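Local coordinates for putative NADPH-dependent oxidoreductase (Desulfitobacterium hafniense DCB-2, PDB 3DB2), which is a putative oxidoreductase that probably uses NADPH, held by its Rossmann-fold domain, in an oxidation or reduction, at residues T25-E28 and K29-L32; S126-G130 and A131-M135; F258-W261 and S262-D265; S264-T267 and D268-S271; D301-R304 and V305-E308. All blocks are in the same frame, centred on the assembly; numbering follows the deposited sequence.

All five contacts are local turns, caps or helix starts. Interaction 2 is the most buried: it opens helix 130-140 and carries arginines that gather round an outside carboxylate. Interactions 1, 3, 4 and 5 are only partly buried, with exposed residues in 1, 3 and 4. Interaction 1 lies in the Rossmann domain. Interactions 3 and 4 share Ser-264 and Asp-265 and form one loop between two strands of the large mixed sheet. Their chemistry is mostly backbone bonds, waters and aromatic packing. Interaction 5 starts helix 302-316 and touches all the others, with an N-cap and an internal salt bridge. Asp-268 of interaction 4 bonds to interaction 2, and Ser-27 of interaction 1 bonds to Glu-308 of interaction 5.

Interaction 1. Residues T25-E28 and K29-L32; sequences TKSE and KLKL
Ser-27 OG accepts the backbone N-H of Lys-29 at 3.1 Å, with an N-H...O angle of 156°. The hydroxyl lies anti to the backbone N of Ser-27 (chi1 -169°), which swings it beside the carbonyl carbon and the peptides that follow. It is also hydrogen-bonded to Glu-308 OE2 of helix 302-316. The carbonyl of Ser-27 receives a weak bond from Leu-30 N at 3.5 Å. That bond closes a type I beta turn from Ser-27 to Leu-30. The turn leads from helix 15-24 into strand 30-36, within a Rossmann-type beta-alpha-beta crossover. A water lies between the carbonyls of Thr-25 and Leu-30, within bonding distance of both, 2.8 Å from Thr-25 O and 2.9 Å from Leu-30 O. Thr-25 OG1 is hydrogen-bonded to Ala-21 O, back in helix 15-24. Lys-29 leads its amino group away from the turn to a salt bridge with Asp-312. Apolar contacts flank these bonds. Ser-27 CB rests against Leu-30 CD1 at 3.8 Å. Further along the chain, the methyl Thr-25 CG2 meets Leu-32 CD2 at 3.9 Å, while Leu-32 also packs on Phe-46 and Tyr-50 of helix 40-50.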
loop_
_atom_site.group_PDB
_atom_site.type_symbol
_atom_site.label_atom_id
_atom_site.label_comp_id
_atom_site.label_asym_id
_atom_site.label_seq_id
_atom_site.Cartn_x
_atom_site.Cartn_y
_atom_site.Cartn_z
ATOM N N THR C 25 -30.469 -20.487 -0.268
ATOM C CA THR C 25 -31.602 -21.439 -0.176
ATOM C C THR C 25 -31.283 -22.521 0.849
ATOM O O THR C 25 -32.146 -23.337 1.178
ATOM C CB THR C 25 -31.949 -22.055 -1.536
ATOM O OG1 THR C 25 -30.808 -22.766 -2.065
ATOM C CG2 THR C 25 -32.284 -20.951 -2.522
ATOM N N LYS C 26 -30.065 -22.530 1.387
ATOM C CA LYS C 26 -29.763 -23.416 2.509
ATOM C C LYS C 26 -30.430 -22.983 3.817
ATOM O O LYS C 26 -30.495 -23.786 4.753
ATOM C CB LYS C 26 -28.264 -23.493 2.774
ATOM C CG LYS C 26 -27.421 -23.856 1.573
ATOM C CD LYS C 26 -25.976 -24.019 2.046
ATOM C CE LYS C 26 -25.054 -24.168 0.840
ATOM N NZ LYS C 26 -23.667 -24.519 1.284
ATOM N N SER C 27 -30.880 -21.735 3.865
ATOM C CA SER C 27 -31.457 -21.149 5.064
ATOM C C SER C 27 -32.893 -21.604 5.367
ATOM O O SER C 27 -33.757 -21.553 4.487
ATOM C CB SER C 27 -31.487 -19.625 4.942
ATOM O OG SER C 27 -31.809 -19.026 6.187
ATOM N N GLU C 28 -33.108 -21.972 6.609
ATOM C CA GLU C 28 -34.405 -22.238 7.221
ATOM C C GLU C 28 -35.225 -20.978 7.416
ATOM O O GLU C 28 -36.416 -21.011 7.723
ATOM C CB GLU C 28 -34.185 -22.911 8.582
ATOM C CG GLU C 28 -33.431 -24.230 8.479
ATOM C CD GLU C 28 -34.138 -25.229 7.583
ATOM O OE1 GLU C 28 -34.284 -24.966 6.369
ATOM O OE2 GLU C 28 -34.557 -26.286 8.101
ATOM N N LYS C 29 -34.592 -19.812 7.261
ATOM C CA LYS C 29 -35.246 -18.527 7.461
ATOM C C LYS C 29 -35.879 -18.001 6.181
ATOM O O LYS C 29 -36.637 -17.040 6.245
ATOM C CB LYS C 29 -34.230 -17.513 8.031
ATOM C CG LYS C 29 -33.761 -17.967 9.415
ATOM C CD LYS C 29 -32.596 -17.186 9.970
ATOM C CE LYS C 29 -32.776 -16.809 11.434
ATOM N NZ LYS C 29 -31.715 -15.845 11.859
ATOM N N LEU C 30 -35.572 -18.633 5.048
ATOM C CA LEU C 30 -35.949 -18.161 3.736
ATOM C C LEU C 30 -36.672 -19.251 2.942
ATOM O O LEU C 30 -36.374 -20.421 3.142
ATOM C CB LEU C 30 -34.716 -17.749 2.928
ATOM C CG LEU C 30 -33.721 -16.804 3.592
ATOM C CD1 LEU C 30 -32.433 -16.647 2.808
ATOM C CD2 LEU C 30 -34.363 -15.424 3.761
ATOM N N LYS C 31 -37.556 -18.802 2.064
ATOM C CA LYS C 31 -38.262 -19.618 1.080
ATOM C C LYS C 31 -38.261 -18.922 -0.277
ATOM O O LYS C 31 -38.879 -17.870 -0.449
ATOM C CB LYS C 31 -39.700 -19.897 1.530
ATOM C CG LYS C 31 -40.656 -20.373 0.474
ATOM C CD LYS C 31 -42.057 -19.813 0.613
ATOM N N LEU C 32 -37.544 -19.467 -1.253
ATOM C CA LEU C 32 -37.613 -18.922 -2.605
ATOM C C LEU C 32 -38.944 -19.315 -3.255
ATOM O O LEU C 32 -39.162 -20.502 -3.499
ATOM C CB LEU C 32 -36.444 -19.398 -3.425
ATOM C CG LEU C 32 -36.096 -18.931 -4.826
ATOM C CD1 LEU C 32 -36.251 -17.453 -5.105
ATOM C CD2 LEU C 32 -34.632 -19.289 -5.120
HETATM O O HOH W 1 -34.465 -21.873 1.478
#

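Interaction 2. Residues S126-G130 and A131-M135; sequences SRRLG and ALRKM
Arg-133 NH2 is gripped by a water at 2.9 Å, which it shares with Arg-128 NH1, and by Glu-321 OE1, in a salt bridge. The two guanidinium planes stand 86° apart, and Arg-128 NH1 lies 3.7 Å from Arg-133 NH2, in the plane of the Arg-133 group. The closeness is understandable, because Glu-321 also takes a salt bridge from Arg-127 NH1 and a weak, long ion pair from Arg-128. Arg-128 NH2 has its own salt bridge with Glu-309, and Arg-127 NE with Asp-188. A second water links Arg-133 NE, at 2.9 Å, to Arg-128 O. The bend of Arg-133 at chi2 (-53°) folds its guanidinium back over the preceding turn, where Arg-127 O sits above one face. With a leucine in its place, Glu-321 would probably lose one of its cationic mates and both waters a donor. Leu-129 is the N-cap, right before helix 130-140, and its O accepts Arg-133 N at 3.1 Å in a nearly straight bond (172°). Asp-268, from a separate loop, bonds to Gly-130 N and Ala-131 N of the first turn. Leu-132 CG packs on Ser-126 O at 3.4 Å. This turn carries the chain from strand 120-123 of the Rossmann sheet into helix 130-140, which lies against Tyr-254 of strand 250-256 and Asn-189 and Phe-192 of helix 183-194.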
loop_
_atom_site.group_PDB
_atom_site.type_symbol
_atom_site.label_atom_id
_atom_site.label_comp_id
_atom_site.label_asym_id
_atom_site.label_seq_id
_atom_site.Cartn_x
_atom_site.Cartn_y
_atom_site.Cartn_z
ATOM N N SER C 126 -18.137 -8.929 2.325
ATOM C CA SER C 126 -16.788 -9.128 2.847
ATOM C C SER C 126 -16.652 -8.822 4.332
ATOM O O SER C 126 -15.902 -9.481 5.061
ATOM C CB SER C 126 -15.761 -8.265 2.038
ATOM O OG SER C 126 -14.448 -8.707 2.322
ATOM N N ARG C 127 -17.348 -7.778 4.809
ATOM C CA ARG C 127 -17.281 -7.366 6.194
ATOM C C ARG C 127 -17.848 -8.467 7.101
ATOM O O ARG C 127 -17.533 -8.456 8.284
ATOM C CB ARG C 127 -18.020 -6.063 6.500
ATOM C CG ARG C 127 -19.506 -6.028 6.270
ATOM C CD ARG C 127 -20.163 -4.914 7.042
ATOM N NE ARG C 127 -20.038 -3.613 6.374
ATOM C CZ ARG C 127 -20.433 -2.497 6.998
ATOM N NH1 ARG C 127 -20.931 -2.550 8.221
ATOM N NH2 ARG C 127 -20.348 -1.291 6.446
ATOM N N ARG C 128 -18.622 -9.372 6.525
ATOM C CA ARG C 128 -19.234 -10.454 7.277
ATOM C C ARG C 128 -18.305 -11.643 7.492
ATOM O O ARG C 128 -18.572 -12.495 8.359
ATOM C CB ARG C 128 -20.495 -10.951 6.568
ATOM C CG ARG C 128 -21.418 -9.878 6.041
ATOM C CD ARG C 128 -22.864 -10.216 6.268
ATOM N NE ARG C 128 -23.653 -8.995 6.176
ATOM C CZ ARG C 128 -24.459 -8.402 7.020
ATOM N NH1 ARG C 128 -24.688 -8.898 8.208
ATOM N NH2 ARG C 128 -25.059 -7.273 6.660
ATOM N N LEU C 129 -17.230 -11.731 6.709
ATOM C CA LEU C 129 -16.300 -12.836 6.854
ATOM C C LEU C 129 -15.810 -12.927 8.297
ATOM O O LEU C 129 -15.711 -11.886 8.933
ATOM C CB LEU C 129 -15.123 -12.667 5.907
ATOM C CG LEU C 129 -15.409 -12.921 4.417
ATOM C CD1 LEU C 129 -14.245 -12.491 3.555
ATOM C CD2 LEU C 129 -15.699 -14.406 4.189
ATOM N N GLY C 130 -15.527 -14.139 8.776
ATOM C CA GLY C 130 -15.080 -14.287 10.164
ATOM C C GLY C 130 -13.785 -13.496 10.350
ATOM O O GLY C 130 -13.536 -12.946 11.405
ATOM N N ALA C 131 -12.968 -13.423 9.305
ATOM C CA ALA C 131 -11.704 -12.680 9.418
ATOM C C ALA C 131 -11.976 -11.203 9.610
ATOM O O ALA C 131 -11.317 -10.603 10.444
ATOM C CB ALA C 131 -10.850 -12.921 8.208
ATOM N N LEU C 132 -12.915 -10.599 8.882
ATOM C CA LEU C 132 -13.129 -9.160 9.047
ATOM C C LEU C 132 -13.766 -8.836 10.393
ATOM O O LEU C 132 -13.493 -7.825 11.092
ATOM C CB LEU C 132 -13.972 -8.677 7.866
ATOM C CG LEU C 132 -13.223 -8.119 6.669
ATOM C CD1 LEU C 132 -12.433 -6.867 7.046
ATOM C CD2 LEU C 132 -12.309 -9.198 6.078
ATOM N N ARG C 133 -14.655 -9.734 10.823
ATOM C CA ARG C 133 -15.263 -9.655 12.156
ATOM C C ARG C 133 -14.203 -9.721 13.267
ATOM O O ARG C 133 -14.290 -8.995 14.258
ATOM C CB ARG C 133 -16.316 -10.731 12.368
ATOM C CG ARG C 133 -17.547 -10.667 11.494
ATOM C CD ARG C 133 -18.225 -9.310 11.540
ATOM N NE ARG C 133 -19.546 -9.254 10.958
ATOM C CZ ARG C 133 -20.271 -8.224 10.557
ATOM N NH1 ARG C 133 -19.858 -6.976 10.633
ATOM N NH2 ARG C 133 -21.489 -8.425 10.048
ATOM N N LYS C 134 -13.205 -10.571 13.099
ATOM C CA LYS C 134 -12.173 -10.736 14.115
ATOM C C LYS C 134 -11.296 -9.499 14.110
ATOM O O LYS C 134 -10.935 -8.921 15.152
ATOM C CB LYS C 134 -11.420 -12.037 13.836
ATOM C CG LYS C 134 -10.236 -12.299 14.747
ATOM C CD LYS C 134 -10.766 -12.584 16.147
ATOM C CE LYS C 134 -9.664 -12.416 17.177
ATOM N NZ LYS C 134 -9.510 -13.689 17.936
HETATM N N MSE C 135 -10.933 -9.044 12.905
HETATM C CA MSE C 135 -10.103 -7.834 12.803
HETATM C C MSE C 135 -10.781 -6.645 13.459
HETATM O O MSE C 135 -10.147 -5.800 14.108
HETATM C CB MSE C 135 -9.727 -7.550 11.340
HETATM C CG MSE C 135 -8.779 -8.606 10.765
HETATM SE SE MSE C 135 -8.702 -8.444 8.797
HETATM C CE MSE C 135 -7.570 -6.878 8.832
HETATM O O HOH W 2 -20.424 -11.867 10.213
HETATM O O HOH W 3 -23.044 -10.901 9.743
#

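Interaction 3. Residues F258-W261 and S262-D265; sequences FSWW and SNSD
Trp-260 CE3 meets Asn-263 CB at 3.7 Å, where the chain folds back on itself. The indole and amide planes are 52° apart. In the backbone, Asn-263 N gives a weak bond to Trp-260 O at 3.2 Å, poorly aligned at 121°. The stronger partner of that carbonyl is Thr-267 OG1. Ser-262 OG donates to Asn-263 OD1 at 3.1 Å, from above the carbonyl plane of the amide. A water bridges the fold by donating to Ser-259 O at 2.8 Å and accepting from Ser-262 N at 2.9 Å. Asn-263 is the centre of an inverse gamma turn, closed by a weak bond from Ser-264 N to Ser-262 O. Before the turn, Trp-261 N bonds to Phe-258 O at 3.1 Å. Trp-261 CB lies over the centre of the Phe-258 ring, and a chi1 of -167° turns the indole so that Phe-258 CE1 comes over one of its faces, toward the rim.

Further out, Trp-260 stacks on the His-270 ring, while the Trp-261 ring meets those of His-185 and His-302 and its O is hydrogen-bonded to His-302 NE2. The fold-back, with its short 3-10 segment and inverse gamma turn, thus belongs to the loop between strands 250-256 and 271-278, neighbours in the large sheet of this two-domain protein, and packs against Val-19 and Ala-23 of helix 15-24 in the Rossmann domain.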
loop_
_atom_site.group_PDB
_atom_site.type_symbol
_atom_site.label_atom_id
_atom_site.label_comp_id
_atom_site.label_asym_id
_atom_site.label_seq_id
_atom_site.Cartn_x
_atom_site.Cartn_y
_atom_site.Cartn_z
ATOM N N PHE C 258 -9.466 -15.048 -3.364
ATOM C CA PHE C 258 -10.773 -14.595 -3.816
ATOM C C PHE C 258 -11.474 -15.625 -4.713
ATOM O O PHE C 258 -12.684 -15.518 -4.981
ATOM C CB PHE C 258 -10.680 -13.223 -4.533
ATOM C CG PHE C 258 -12.051 -12.564 -4.563
ATOM C CD1 PHE C 258 -12.515 -11.869 -3.464
ATOM C CD2 PHE C 258 -12.866 -12.666 -5.682
ATOM C CE1 PHE C 258 -13.769 -11.279 -3.496
ATOM C CE2 PHE C 258 -14.123 -12.079 -5.722
ATOM C CZ PHE C 258 -14.572 -11.400 -4.602
ATOM N N SER C 259 -10.730 -16.608 -5.171
ATOM C CA SER C 259 -11.276 -17.663 -6.023
ATOM C C SER C 259 -12.256 -18.495 -5.231
ATOM O O SER C 259 -13.093 -19.165 -5.871
ATOM C CB SER C 259 -10.149 -18.479 -6.651
ATOM O OG SER C 259 -9.519 -19.337 -5.736
ATOM N N TRP C 260 -12.206 -18.452 -3.906
ATOM C CA TRP C 260 -13.177 -19.159 -3.076
ATOM C C TRP C 260 -14.324 -18.296 -2.556
ATOM O O TRP C 260 -15.094 -18.737 -1.701
ATOM C CB TRP C 260 -12.465 -19.823 -1.878
ATOM C CG TRP C 260 -11.618 -20.937 -2.397
ATOM C CD1 TRP C 260 -10.358 -20.878 -2.930
ATOM C CD2 TRP C 260 -12.036 -22.311 -2.411
ATOM N NE1 TRP C 260 -9.964 -22.160 -3.277
ATOM C CE2 TRP C 260 -10.966 -23.043 -2.971
ATOM C CE3 TRP C 260 -13.202 -22.971 -2.001
ATOM C CZ2 TRP C 260 -11.082 -24.419 -3.113
ATOM C CZ3 TRP C 260 -13.292 -24.346 -2.156
ATOM C CH2 TRP C 260 -12.225 -25.060 -2.714
ATOM N N TRP C 261 -14.466 -17.096 -3.061
ATOM C CA TRP C 261 -15.542 -16.193 -2.723
ATOM C C TRP C 261 -16.937 -16.823 -2.874
ATOM O O TRP C 261 -17.762 -16.755 -1.958
ATOM C CB TRP C 261 -15.438 -14.961 -3.604
ATOM C CG TRP C 261 -16.304 -13.833 -3.156
ATOM C CD1 TRP C 261 -17.433 -13.419 -3.807
ATOM C CD2 TRP C 261 -16.161 -12.976 -2.013
ATOM N NE1 TRP C 261 -17.989 -12.365 -3.135
ATOM C CE2 TRP C 261 -17.243 -12.068 -2.042
ATOM C CE3 TRP C 261 -15.228 -12.886 -0.974
ATOM C CZ2 TRP C 261 -17.417 -11.086 -1.076
ATOM C CZ3 TRP C 261 -15.397 -11.912 -0.010
ATOM C CH2 TRP C 261 -16.484 -11.022 -0.063
ATOM N N SER C 262 -17.186 -17.436 -4.026
ATOM C CA SER C 262 -18.503 -18.014 -4.302
ATOM C C SER C 262 -18.845 -19.198 -3.406
ATOM O O SER C 262 -20.011 -19.446 -3.083
ATOM C CB SER C 262 -18.547 -18.366 -5.810
ATOM O OG SER C 262 -17.787 -19.545 -6.048
ATOM N N ASN C 263 -17.834 -19.936 -2.968
ATOM C CA ASN C 263 -17.970 -21.046 -2.044
ATOM C C ASN C 263 -18.081 -20.542 -0.599
ATOM O O ASN C 263 -17.193 -20.762 0.217
ATOM C CB ASN C 263 -16.770 -21.963 -2.250
ATOM C CG ASN C 263 -16.389 -22.035 -3.727
ATOM O OD1 ASN C 263 -15.770 -21.163 -4.331
ATOM N ND2 ASN C 263 -16.792 -23.126 -4.354
ATOM N N SER C 264 -19.178 -19.836 -0.330
ATOM C CA SER C 264 -19.333 -18.860 0.759
ATOM C C SER C 264 -19.225 -19.506 2.136
ATOM O O SER C 264 -18.724 -18.853 3.066
ATOM C CB SER C 264 -20.536 -17.974 0.539
ATOM O OG SER C 264 -21.699 -18.752 0.606
ATOM N N ASP C 265 -19.601 -20.774 2.349
ATOM C CA ASP C 265 -19.440 -21.324 3.674
ATOM C C ASP C 265 -18.000 -21.714 4.027
ATOM O O ASP C 265 -17.743 -22.000 5.208
ATOM C CB ASP C 265 -20.296 -22.571 3.894
ATOM C CG ASP C 265 -20.075 -23.686 2.900
ATOM O OD1 ASP C 265 -19.361 -23.500 1.893
ATOM O OD2 ASP C 265 -20.670 -24.765 3.149
HETATM O O HOH W 4 -15.581 -17.966 -6.407
#

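Interaction 4. Residues S264-T267 and D268-S271; sequences SDVT and DEHS
Val-266 lays its methyl CG1 against the carboxylate of Glu-269, 3.7 Å from OE2, the two side chains crossing at a slant. Glu-269 belongs, with Asp-268, to a short 3-10 segment at the end of the loop that leads into strand 271-278. Two consecutive bonds, each spanning three residues as in a 3-10 turn, shape the backbone here. Glu-269 N donates to Val-266 O at 2.9 Å. His-270 N donates to Thr-267 O at 3.0 Å. Each N-H comes from above the plane of the carbonyl it meets, more than 50° out of it. Asp-268 N points to a water at 2.8 Å, which also lies within hydrogen-bonding distance of Ser-264 O in the preceding loop. Asp-268 OD2 leaves the turn to accept from Val-300 N, besides Gly-130 N. Thr-267 OG1, held beside the backbone N (chi1 -64°), is hydrogen-bonded to His-302 NE2 of helix 302-316 as well as to Trp-260 O. Thr-267 and Ser-271 also touch Leu-256 of strand 250-256. The imidazole of His-270 turns its edge to the first carbonyl of the turn, with CD2 3.2 Å from Val-266 O and the oxygen in the plane of the ring.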
loop_
_atom_site.group_PDB
_atom_site.type_symbol
_atom_site.label_atom_id
_atom_site.label_comp_id
_atom_site.label_asym_id
_atom_site.label_seq_id
_atom_site.Cartn_x
_atom_site.Cartn_y
_atom_site.Cartn_z
ATOM N N SER C 264 -19.178 -19.836 -0.330
ATOM C CA SER C 264 -19.333 -18.860 0.759
ATOM C C SER C 264 -19.225 -19.506 2.136
ATOM O O SER C 264 -18.724 -18.853 3.066
ATOM C CB SER C 264 -20.536 -17.974 0.539
ATOM O OG SER C 264 -21.699 -18.752 0.606
ATOM N N ASP C 265 -19.601 -20.774 2.349
ATOM C CA ASP C 265 -19.440 -21.324 3.674
ATOM C C ASP C 265 -18.000 -21.714 4.027
ATOM O O ASP C 265 -17.743 -22.000 5.208
ATOM C CB ASP C 265 -20.296 -22.571 3.894
ATOM C CG ASP C 265 -20.075 -23.686 2.900
ATOM O OD1 ASP C 265 -19.361 -23.500 1.893
ATOM O OD2 ASP C 265 -20.670 -24.765 3.149
ATOM N N VAL C 266 -17.100 -21.717 3.072
ATOM C CA VAL C 266 -15.705 -22.049 3.331
ATOM C C VAL C 266 -14.700 -20.986 2.897
ATOM O O VAL C 266 -13.477 -21.159 2.911
ATOM C CB VAL C 266 -15.332 -23.391 2.640
ATOM C CG1 VAL C 266 -16.006 -24.563 3.326
ATOM C CG2 VAL C 266 -15.696 -23.380 1.163
ATOM N N THR C 267 -15.177 -19.824 2.478
ATOM C CA THR C 267 -14.321 -18.737 2.023
ATOM C C THR C 267 -13.258 -18.380 3.071
ATOM O O THR C 267 -12.090 -18.217 2.725
ATOM C CB THR C 267 -15.129 -17.470 1.748
ATOM O OG1 THR C 267 -16.025 -17.781 0.671
ATOM C CG2 THR C 267 -14.272 -16.311 1.239
ATOM N N ASP C 268 -13.695 -18.282 4.328
ATOM C CA ASP C 268 -12.727 -17.949 5.379
ATOM C C ASP C 268 -11.588 -18.948 5.520
ATOM O O ASP C 268 -10.507 -18.614 6.020
ATOM C CB ASP C 268 -13.449 -17.855 6.708
ATOM C CG ASP C 268 -14.114 -16.528 6.999
ATOM O OD1 ASP C 268 -13.426 -15.487 6.920
ATOM O OD2 ASP C 268 -15.331 -16.489 7.311
ATOM N N GLU C 269 -11.799 -20.201 5.121
ATOM C CA GLU C 269 -10.763 -21.214 5.268
ATOM C C GLU C 269 -9.653 -21.001 4.245
ATOM O O GLU C 269 -8.560 -21.533 4.437
ATOM C CB GLU C 269 -11.315 -22.636 5.080
ATOM C CG GLU C 269 -12.333 -23.015 6.138
ATOM C CD GLU C 269 -12.813 -24.455 6.022
ATOM O OE1 GLU C 269 -12.029 -25.333 5.593
ATOM O OE2 GLU C 269 -13.983 -24.719 6.366
ATOM N N HIS C 270 -9.947 -20.230 3.208
ATOM C CA HIS C 270 -8.952 -19.903 2.192
ATOM C C HIS C 270 -8.419 -18.482 2.383
ATOM O O HIS C 270 -8.221 -17.704 1.450
ATOM C CB HIS C 270 -9.561 -20.148 0.813
ATOM C CG HIS C 270 -9.960 -21.607 0.774
ATOM N ND1 HIS C 270 -9.181 -22.552 0.153
ATOM C CD2 HIS C 270 -11.014 -22.276 1.290
ATOM C CE1 HIS C 270 -9.743 -23.748 0.274
ATOM N NE2 HIS C 270 -10.866 -23.611 0.951
ATOM N N SER C 271 -8.174 -18.174 3.662
ATOM C CA SER C 271 -7.592 -16.878 4.044
ATOM C C SER C 271 -6.622 -17.112 5.196
ATOM O O SER C 271 -6.659 -18.159 5.837
ATOM C CB SER C 271 -8.692 -15.888 4.399
ATOM O OG SER C 271 -9.318 -16.157 5.640
HETATM O O HOH W 5 -16.427 -18.448 4.960
#

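Interaction 5. Residues D301-R304 and V305-E308; sequences DHLR and VEVE
The N-terminal start of helix 302-316 is built here, with Asp-301 as its N-cap. Val-305 N donates to Asp-301 O at 2.8 Å, almost straight (172°). The aspartate side chain caps the turn: Arg-304 N reaches OD1 of Asp-301 at 3.2 Å, from above the carboxylate plane, and Ser-264 OG bonds to the same OD1. One turn on, Arg-304 and Glu-308 form an i to i+4 salt bridge, with Arg-304 NE 2.9 Å from Glu-308 OE2, an oxygen also hydrogen-bonded to Ser-27 OG. The oxygen lies in the guanidinium plane, but the two flat groups are 75° apart. With CG anti to the backbone N (chi1 173°), the straight chain of Arg-304 carries NE out to Glu-308 OE2. If Arg-304 gave way to a methionine, Glu-308 is likely to lose its charge mate within the helix, with Ser-27 as the remaining hold on its carboxylate. Val-305 CG2 packs on Asp-301 O at 3.3 Å. Glu-306 lies alongside Leu-303, its OE2 3.8 Å from Leu-303 CD2, and is hydrogen-bonded to Tyr-94 OH. Leu-303 and Val-307 pack on Met-20 of helix 15-24, so helix 302-316 lies against the Rossmann domain, near strand 30-36 at Leu-30.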
loop_
_atom_site.group_PDB
_atom_site.type_symbol
_atom_site.label_atom_id
_atom_site.label_comp_id
_atom_site.label_asym_id
_atom_site.label_seq_id
_atom_site.Cartn_x
_atom_site.Cartn_y
_atom_site.Cartn_z
ATOM N N ASP C 301 -20.585 -17.906 6.654
ATOM C CA ASP C 301 -21.177 -18.004 5.321
ATOM C C ASP C 301 -21.660 -16.600 4.918
ATOM O O ASP C 301 -22.821 -16.247 5.114
ATOM C CB ASP C 301 -22.324 -19.007 5.256
ATOM C CG ASP C 301 -22.737 -19.307 3.823
ATOM O OD1 ASP C 301 -22.574 -18.402 2.983
ATOM O OD2 ASP C 301 -23.197 -20.431 3.509
ATOM N N HIS C 302 -20.728 -15.826 4.379
ATOM C CA HIS C 302 -20.924 -14.383 4.154
ATOM C C HIS C 302 -22.133 -14.093 3.286
ATOM O O HIS C 302 -22.864 -13.124 3.513
ATOM C CB HIS C 302 -19.637 -13.807 3.601
ATOM C CG HIS C 302 -19.102 -14.260 2.288
ATOM N ND1 HIS C 302 -19.268 -13.550 1.110
ATOM C CD2 HIS C 302 -18.400 -15.364 1.947
ATOM C CE1 HIS C 302 -18.683 -14.194 0.122
ATOM N NE2 HIS C 302 -18.146 -15.310 0.601
ATOM N N LEU C 303 -22.389 -14.942 2.280
ATOM C CA LEU C 303 -23.501 -14.619 1.367
ATOM C C LEU C 303 -24.818 -15.029 2.005
ATOM O O LEU C 303 -25.845 -14.357 1.940
ATOM C CB LEU C 303 -23.289 -15.319 0.017
ATOM C CG LEU C 303 -22.006 -14.990 -0.732
ATOM C CD1 LEU C 303 -21.978 -15.734 -2.061
ATOM C CD2 LEU C 303 -21.895 -13.490 -0.942
ATOM N N ARG C 304 -24.830 -16.178 2.684
ATOM C CA ARG C 304 -26.038 -16.630 3.360
ATOM C C ARG C 304 -26.462 -15.711 4.491
ATOM O O ARG C 304 -27.623 -15.321 4.597
ATOM C CB ARG C 304 -25.810 -18.033 3.934
ATOM C CG ARG C 304 -26.949 -18.539 4.797
ATOM C CD ARG C 304 -26.744 -20.015 5.127
ATOM N NE ARG C 304 -27.734 -20.486 6.093
ATOM C CZ ARG C 304 -27.774 -21.702 6.615
ATOM N NH1 ARG C 304 -26.892 -22.633 6.313
ATOM N NH2 ARG C 304 -28.725 -22.012 7.486
ATOM N N VAL C 305 -25.507 -15.339 5.352
ATOM C CA VAL C 305 -25.873 -14.533 6.518
ATOM C C VAL C 305 -26.358 -13.149 6.106
ATOM O O VAL C 305 -27.186 -12.587 6.836
ATOM C CB VAL C 305 -24.758 -14.382 7.560
ATOM C CG1 VAL C 305 -24.392 -15.743 8.121
ATOM C CG2 VAL C 305 -23.545 -13.658 6.969
ATOM N N GLU C 306 -25.901 -12.597 4.997
ATOM C CA GLU C 306 -26.352 -11.239 4.658
ATOM C C GLU C 306 -27.817 -11.201 4.225
ATOM O O GLU C 306 -28.532 -10.262 4.581
ATOM C CB GLU C 306 -25.430 -10.613 3.630
ATOM C CG GLU C 306 -25.614 -10.894 2.162
ATOM C CD GLU C 306 -24.636 -10.149 1.256
ATOM O OE1 GLU C 306 -24.249 -8.999 1.544
ATOM O OE2 GLU C 306 -24.242 -10.715 0.219
ATOM N N VAL C 307 -28.266 -12.222 3.495
ATOM C CA VAL C 307 -29.688 -12.343 3.143
ATOM C C VAL C 307 -30.536 -12.653 4.371
ATOM O O VAL C 307 -31.617 -12.085 4.592
ATOM C CB VAL C 307 -29.872 -13.389 2.022
ATOM C CG1 VAL C 307 -31.327 -13.453 1.562
ATOM C CG2 VAL C 307 -28.937 -13.072 0.846
ATOM N N GLU C 308 -30.058 -13.544 5.238
ATOM C CA GLU C 308 -30.717 -13.905 6.476
ATOM C C GLU C 308 -30.942 -12.723 7.429
ATOM O O GLU C 308 -31.920 -12.695 8.182
ATOM C CB GLU C 308 -29.944 -14.981 7.258
ATOM C CG GLU C 308 -30.145 -16.378 6.658
ATOM C CD GLU C 308 -29.314 -17.417 7.382
ATOM O OE1 GLU C 308 -28.346 -17.065 8.106
ATOM O OE2 GLU C 308 -29.614 -18.616 7.239
#